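Local structure of molybdenum cofactor biosynthesis protein (Pyrococcus furiosus, 1XI8) at residues P185-T197 / A250-T264. The protein probably acts as a molybdopterin molybdotransferase of the MoeA family, inserting molybdenum into molybdopterin in a late step of molybdenum cofactor biosynthesis. Sequence-based numbering, arbitrary orientation.
Sequences PVKVKPKVGIIIT and ALEKAKRECDLVLIT
Ala250, Leu251 and Ala254, on one side of the helix, form the seat for the CD1 methyl of Ile195, whose CG1 branch lies anti to the carbonyl carbon (chi1 -62°). CD1 meets Leu251 CD2 at 4.0 Å and the methyl groups of both alanines. Past the helix end, Cys258 turns its sulfur over the backbone of Gly193, SG to CA 3.6 Å; with no side chain on this glycine, the sulfur can settle directly on the strand. Asp259 grips the backbone of Lys191 at both N-H and C=O, along one edge: OD1 takes the N-H of Lys191 through the anti lone pair (2.9 Å, 164° at the hydrogen), while Asp259 N donates to Lys191 O. From Leu260 onward the strands run parallel. Leu260 O accepts from Gly193 N, Leu262 N gives a nearly straight bond to Gly193 O (2.7 Å), and Leu262 O receives Ile195 N. On the face opposite Ile195, covered by helix 307-326, Leu262 CG rests on Val192 CG1 at 3.8 Å. Ile263 CG1 slants past Ile195 CG2 on the helix 250-257 side. Thr264 N closes the ladder on Ile195 O, and Thr264 O accepts from Thr197 OG1 at 3.0 Å. In the probable molybdopterin-binding domain, this is the parallel part of a mixed sheet with helices on both faces: helix 244-257, antiparallel to strand 191-196, passes over it in the beta-alpha-beta crossover from strand 233-239 to 260-263.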
loop_
_atom_site.group_PDB
_atom_site.type_symbol
_atom_site.label_atom_id
_atom_site.label_comp_id
_atom_site.label_asym_id
_atom_site.label_seq_id
_atom_site.Cartn_x
_atom_site.Cartn_y
_atom_site.Cartn_z
ATOM N N PRO A 185 13.369 -6.234 -15.781
ATOM C CA PRO A 185 13.836 -7.402 -15.043
ATOM C C PRO A 185 13.331 -7.367 -13.596
ATOM O O PRO A 185 13.789 -6.555 -12.787
ATOM C CB PRO A 185 15.363 -7.278 -15.097
ATOM C CG PRO A 185 15.620 -5.819 -15.300
ATOM C CD PRO A 185 14.453 -5.278 -16.073
ATOM N N VAL A 186 12.381 -8.236 -13.281
ATOM C CA VAL A 186 11.843 -8.326 -11.921
ATOM C C VAL A 186 12.165 -9.689 -11.304
ATOM O O VAL A 186 12.464 -10.649 -12.015
ATOM C CB VAL A 186 10.307 -8.044 -11.880
ATOM C CG1 VAL A 186 10.027 -6.618 -12.300
ATOM C CG2 VAL A 186 9.537 -9.015 -12.762
ATOM N N LYS A 187 12.118 -9.766 -9.980
ATOM C CA LYS A 187 12.357 -11.031 -9.287
ATOM C C LYS A 187 11.178 -11.954 -9.459
ATOM O O LYS A 187 10.034 -11.511 -9.399
ATOM C CB LYS A 187 12.587 -10.786 -7.811
ATOM C CG LYS A 187 13.872 -10.075 -7.521
ATOM C CD LYS A 187 15.013 -11.050 -7.283
ATOM C CE LYS A 187 16.329 -10.303 -7.117
ATOM N NZ LYS A 187 17.331 -11.025 -6.306
ATOM N N VAL A 188 11.456 -13.232 -9.690
ATOM C CA VAL A 188 10.400 -14.229 -9.754
ATOM C C VAL A 188 9.859 -14.360 -8.343
ATOM O O VAL A 188 10.630 -14.578 -7.401
ATOM C CB VAL A 188 10.925 -15.604 -10.228
ATOM C CG1 VAL A 188 9.783 -16.601 -10.313
ATOM C CG2 VAL A 188 11.687 -15.484 -11.579
ATOM N N LYS A 189 8.548 -14.197 -8.187
ATOM C CA LYS A 189 7.936 -14.238 -6.867
ATOM C C LYS A 189 8.293 -15.542 -6.145
ATOM O O LYS A 189 8.169 -16.617 -6.727
ATOM C CB LYS A 189 6.410 -14.077 -6.971
ATOM C CG LYS A 189 5.925 -12.676 -7.397
ATOM C CD LYS A 189 4.377 -12.553 -7.391
ATOM C CE LYS A 189 3.938 -11.097 -7.352
ATOM N NZ LYS A 189 2.482 -10.868 -7.579
ATOM N N PRO A 190 8.778 -15.452 -4.886
ATOM C CA PRO A 190 8.892 -16.696 -4.124
ATOM C C PRO A 190 7.519 -17.354 -4.006
ATOM O O PRO A 190 6.524 -16.664 -3.792
ATOM C CB PRO A 190 9.407 -16.248 -2.748
ATOM C CG PRO A 190 9.355 -14.788 -2.733
ATOM C CD PRO A 190 9.255 -14.283 -4.126
ATOM N N LYS A 191 7.467 -18.670 -4.176
ATOM C CA LYS A 191 6.219 -19.392 -4.015
ATOM C C LYS A 191 6.085 -19.798 -2.557
ATOM O O LYS A 191 7.026 -20.318 -1.971
ATOM C CB LYS A 191 6.169 -20.612 -4.932
ATOM C CG LYS A 191 5.891 -20.287 -6.391
ATOM C CD LYS A 191 6.135 -21.515 -7.255
ATOM C CE LYS A 191 5.707 -21.321 -8.711
ATOM N NZ LYS A 191 5.438 -22.672 -9.306
ATOM N N VAL A 192 4.916 -19.549 -1.975
ATOM C CA VAL A 192 4.707 -19.808 -0.559
ATOM C C VAL A 192 3.591 -20.809 -0.327
ATOM O O VAL A 192 2.412 -20.493 -0.485
ATOM C CB VAL A 192 4.393 -18.504 0.222
ATOM C CG1 VAL A 192 4.170 -18.804 1.716
ATOM C CG2 VAL A 192 5.507 -17.479 0.028
ATOM N N GLY A 193 3.960 -22.022 0.058
ATOM C CA GLY A 193 2.964 -23.050 0.321
ATOM C C GLY A 193 2.201 -22.778 1.597
ATOM O O GLY A 193 2.785 -22.410 2.612
ATOM N N ILE A 194 0.890 -22.958 1.545
ATOM C CA ILE A 194 0.056 -22.774 2.728
ATOM C C ILE A 194 -0.693 -24.056 3.052
ATOM O O ILE A 194 -1.560 -24.481 2.303
ATOM C CB ILE A 194 -0.939 -21.608 2.563
ATOM C CG1 ILE A 194 -0.190 -20.310 2.241
ATOM C CG2 ILE A 194 -1.750 -21.439 3.827
ATOM C CD1 ILE A 194 -1.049 -19.214 1.693
ATOM N N ILE A 195 -0.334 -24.671 4.174
ATOM C CA ILE A 195 -0.980 -25.886 4.632
ATOM C C ILE A 195 -1.731 -25.582 5.911
ATOM O O ILE A 195 -1.188 -24.928 6.802
ATOM C CB ILE A 195 0.046 -26.990 4.939
ATOM C CG1 ILE A 195 0.834 -27.374 3.683
ATOM C CG2 ILE A 195 -0.639 -28.212 5.557
ATOM C CD1 ILE A 195 2.046 -28.230 3.982
ATOM N N ILE A 196 -2.971 -26.053 6.004
ATOM C CA ILE A 196 -3.777 -25.860 7.206
ATOM C C ILE A 196 -4.158 -27.172 7.869
ATOM O O ILE A 196 -4.677 -28.070 7.229
ATOM C CB ILE A 196 -5.045 -25.095 6.888
ATOM C CG1 ILE A 196 -4.680 -23.653 6.546
ATOM C CG2 ILE A 196 -6.007 -25.167 8.073
ATOM C CD1 ILE A 196 -5.647 -23.024 5.626
ATOM N N THR A 197 -3.911 -27.257 9.168
ATOM C CA THR A 197 -4.045 -28.495 9.915
ATOM C C THR A 197 -5.402 -28.627 10.613
ATOM O O THR A 197 -5.856 -27.711 11.301
ATOM C CB THR A 197 -2.907 -28.592 10.949
ATOM O OG1 THR A 197 -1.646 -28.622 10.259
ATOM C CG2 THR A 197 -3.047 -29.846 11.811
ATOM N N ALA A 250 2.271 -33.962 2.884
ATOM C CA ALA A 250 1.815 -32.624 2.516
ATOM C C ALA A 250 2.970 -31.617 2.597
ATOM O O ALA A 250 3.114 -30.764 1.724
ATOM C CB ALA A 250 0.642 -32.183 3.390
ATOM N N LEU A 251 3.788 -31.729 3.640
ATOM C CA LEU A 251 4.976 -30.890 3.784
ATOM C C LEU A 251 5.964 -31.162 2.682
ATOM O O LEU A 251 6.414 -30.250 1.988
ATOM C CB LEU A 251 5.677 -31.133 5.121
ATOM C CG LEU A 251 5.186 -30.293 6.296
ATOM C CD1 LEU A 251 5.821 -30.786 7.579
ATOM C CD2 LEU A 251 5.461 -28.799 6.058
ATOM N N GLU A 252 6.308 -32.431 2.527
ATOM C CA GLU A 252 7.300 -32.826 1.537
ATOM C C GLU A 252 6.918 -32.338 0.147
ATOM O O GLU A 252 7.777 -31.899 -0.609
ATOM C CB GLU A 252 7.531 -34.341 1.585
ATOM C CG GLU A 252 8.244 -34.760 2.865
ATOM C CD GLU A 252 9.419 -33.835 3.189
ATOM O OE1 GLU A 252 9.271 -32.984 4.098
ATOM O OE2 GLU A 252 10.481 -33.945 2.527
ATOM N N LYS A 253 5.630 -32.397 -0.172
ATOM C CA LYS A 253 5.141 -31.895 -1.452
ATOM C C LYS A 253 5.381 -30.382 -1.566
ATOM O O LYS A 253 5.860 -29.895 -2.586
ATOM C CB LYS A 253 3.659 -32.214 -1.613
ATOM C CG LYS A 253 3.110 -32.015 -3.016
ATOM C CD LYS A 253 1.586 -32.170 -3.029
ATOM C CE LYS A 253 1.040 -32.535 -4.393
ATOM N NZ LYS A 253 1.308 -31.511 -5.431
ATOM N N ALA A 254 5.060 -29.644 -0.511
ATOM C CA ALA A 254 5.217 -28.197 -0.544
ATOM C C ALA A 254 6.691 -27.793 -0.605
ATOM O O ALA A 254 7.044 -26.880 -1.343
ATOM C CB ALA A 254 4.512 -27.543 0.639
ATOM N N LYS A 255 7.547 -28.469 0.163
ATOM C CA LYS A 255 9.001 -28.228 0.078
ATOM C C LYS A 255 9.526 -28.417 -1.347
ATOM O O LYS A 255 10.418 -27.692 -1.773
ATOM C CB LYS A 255 9.800 -29.129 1.023
ATOM C CG LYS A 255 9.693 -28.816 2.513
ATOM C CD LYS A 255 10.932 -29.353 3.210
ATOM C CE LYS A 255 10.654 -29.953 4.576
ATOM N NZ LYS A 255 11.808 -30.819 5.008
ATOM N N ARG A 256 8.971 -29.380 -2.084
ATOM C CA ARG A 256 9.417 -29.628 -3.451
ATOM C C ARG A 256 9.049 -28.489 -4.379
ATOM O O ARG A 256 9.775 -28.191 -5.314
ATOM C CB ARG A 256 8.824 -30.930 -4.019
ATOM C CG ARG A 256 9.250 -32.198 -3.291
ATOM C CD ARG A 256 9.014 -33.468 -4.140
ATOM N NE ARG A 256 7.607 -33.710 -4.470
ATOM C CZ ARG A 256 6.806 -34.487 -3.744
ATOM N NH1 ARG A 256 7.281 -35.087 -2.656
ATOM N NH2 ARG A 256 5.534 -34.661 -4.096
ATOM N N GLU A 257 7.915 -27.859 -4.119
ATOM C CA GLU A 257 7.361 -26.885 -5.045
ATOM C C GLU A 257 7.598 -25.428 -4.647
ATOM O O GLU A 257 7.460 -24.530 -5.475
ATOM C CB GLU A 257 5.857 -27.152 -5.217
ATOM C CG GLU A 257 5.549 -28.600 -5.596
ATOM C CD GLU A 257 4.065 -28.879 -5.854
ATOM O OE1 GLU A 257 3.217 -27.971 -5.686
ATOM O OE2 GLU A 257 3.744 -30.026 -6.223
ATOM N N CYS A 258 7.956 -25.196 -3.384
ATOM C CA CYS A 258 8.005 -23.834 -2.846
ATOM C C CYS A 258 9.329 -23.437 -2.235
ATOM O O CYS A 258 10.121 -24.278 -1.830
ATOM C CB CYS A 258 6.914 -23.631 -1.790
ATOM S SG CYS A 258 5.245 -23.921 -2.380
ATOM N N ASP A 259 9.539 -22.132 -2.165
ATOM C CA ASP A 259 10.713 -21.552 -1.556
ATOM C C ASP A 259 10.469 -21.351 -0.057
ATOM O O ASP A 259 11.395 -21.120 0.716
ATOM C CB ASP A 259 11.014 -20.211 -2.220
ATOM C CG ASP A 259 11.072 -20.306 -3.738
ATOM O OD1 ASP A 259 10.047 -20.005 -4.397
ATOM O OD2 ASP A 259 12.144 -20.693 -4.268
ATOM N N LEU A 260 9.214 -21.446 0.353
ATOM C CA LEU A 260 8.849 -21.183 1.726
ATOM C C LEU A 260 7.503 -21.848 1.990
ATOM O O LEU A 260 6.617 -21.804 1.141
ATOM C CB LEU A 260 8.766 -19.676 1.930
ATOM C CG LEU A 260 9.022 -19.013 3.273
ATOM C CD1 LEU A 260 10.266 -19.544 3.934
ATOM C CD2 LEU A 260 9.149 -17.516 3.039
ATOM N N VAL A 261 7.356 -22.475 3.154
ATOM C CA VAL A 261 6.127 -23.168 3.491
ATOM C C VAL A 261 5.572 -22.706 4.833
ATOM O O VAL A 261 6.306 -22.599 5.812
ATOM C CB VAL A 261 6.332 -24.693 3.533
ATOM C CG1 VAL A 261 5.030 -25.387 3.876
ATOM C CG2 VAL A 261 6.859 -25.189 2.207
ATOM N N LEU A 262 4.270 -22.435 4.862
ATOM C CA LEU A 262 3.576 -22.075 6.084
ATOM C C LEU A 262 2.568 -23.153 6.429
ATOM O O LEU A 262 1.656 -23.438 5.657
ATOM C CB LEU A 262 2.844 -20.747 5.915
ATOM C CG LEU A 262 3.647 -19.565 5.387
ATOM C CD1 LEU A 262 2.755 -18.364 5.208
ATOM C CD2 LEU A 262 4.756 -19.240 6.329
ATOM N N ILE A 263 2.740 -23.761 7.592
ATOM C CA ILE A 263 1.766 -24.725 8.102
ATOM C C ILE A 263 1.131 -24.169 9.370
ATOM O O ILE A 263 1.812 -23.891 10.345
ATOM C CB ILE A 263 2.406 -26.110 8.369
ATOM C CG1 ILE A 263 1.374 -27.084 8.937
ATOM C CG2 ILE A 263 3.615 -25.997 9.299
ATOM C CD1 ILE A 263 1.858 -28.524 8.999
ATOM N N THR A 264 -0.176 -23.975 9.359
ATOM C CA THR A 264 -0.849 -23.479 10.555
ATOM C C THR A 264 -1.232 -24.638 11.430
ATOM O O THR A 264 -1.068 -25.786 11.048
ATOM C CB THR A 264 -2.125 -22.724 10.211
ATOM O OG1 THR A 264 -3.037 -23.608 9.546
ATOM C CG2 THR A 264 -1.805 -21.549 9.314
#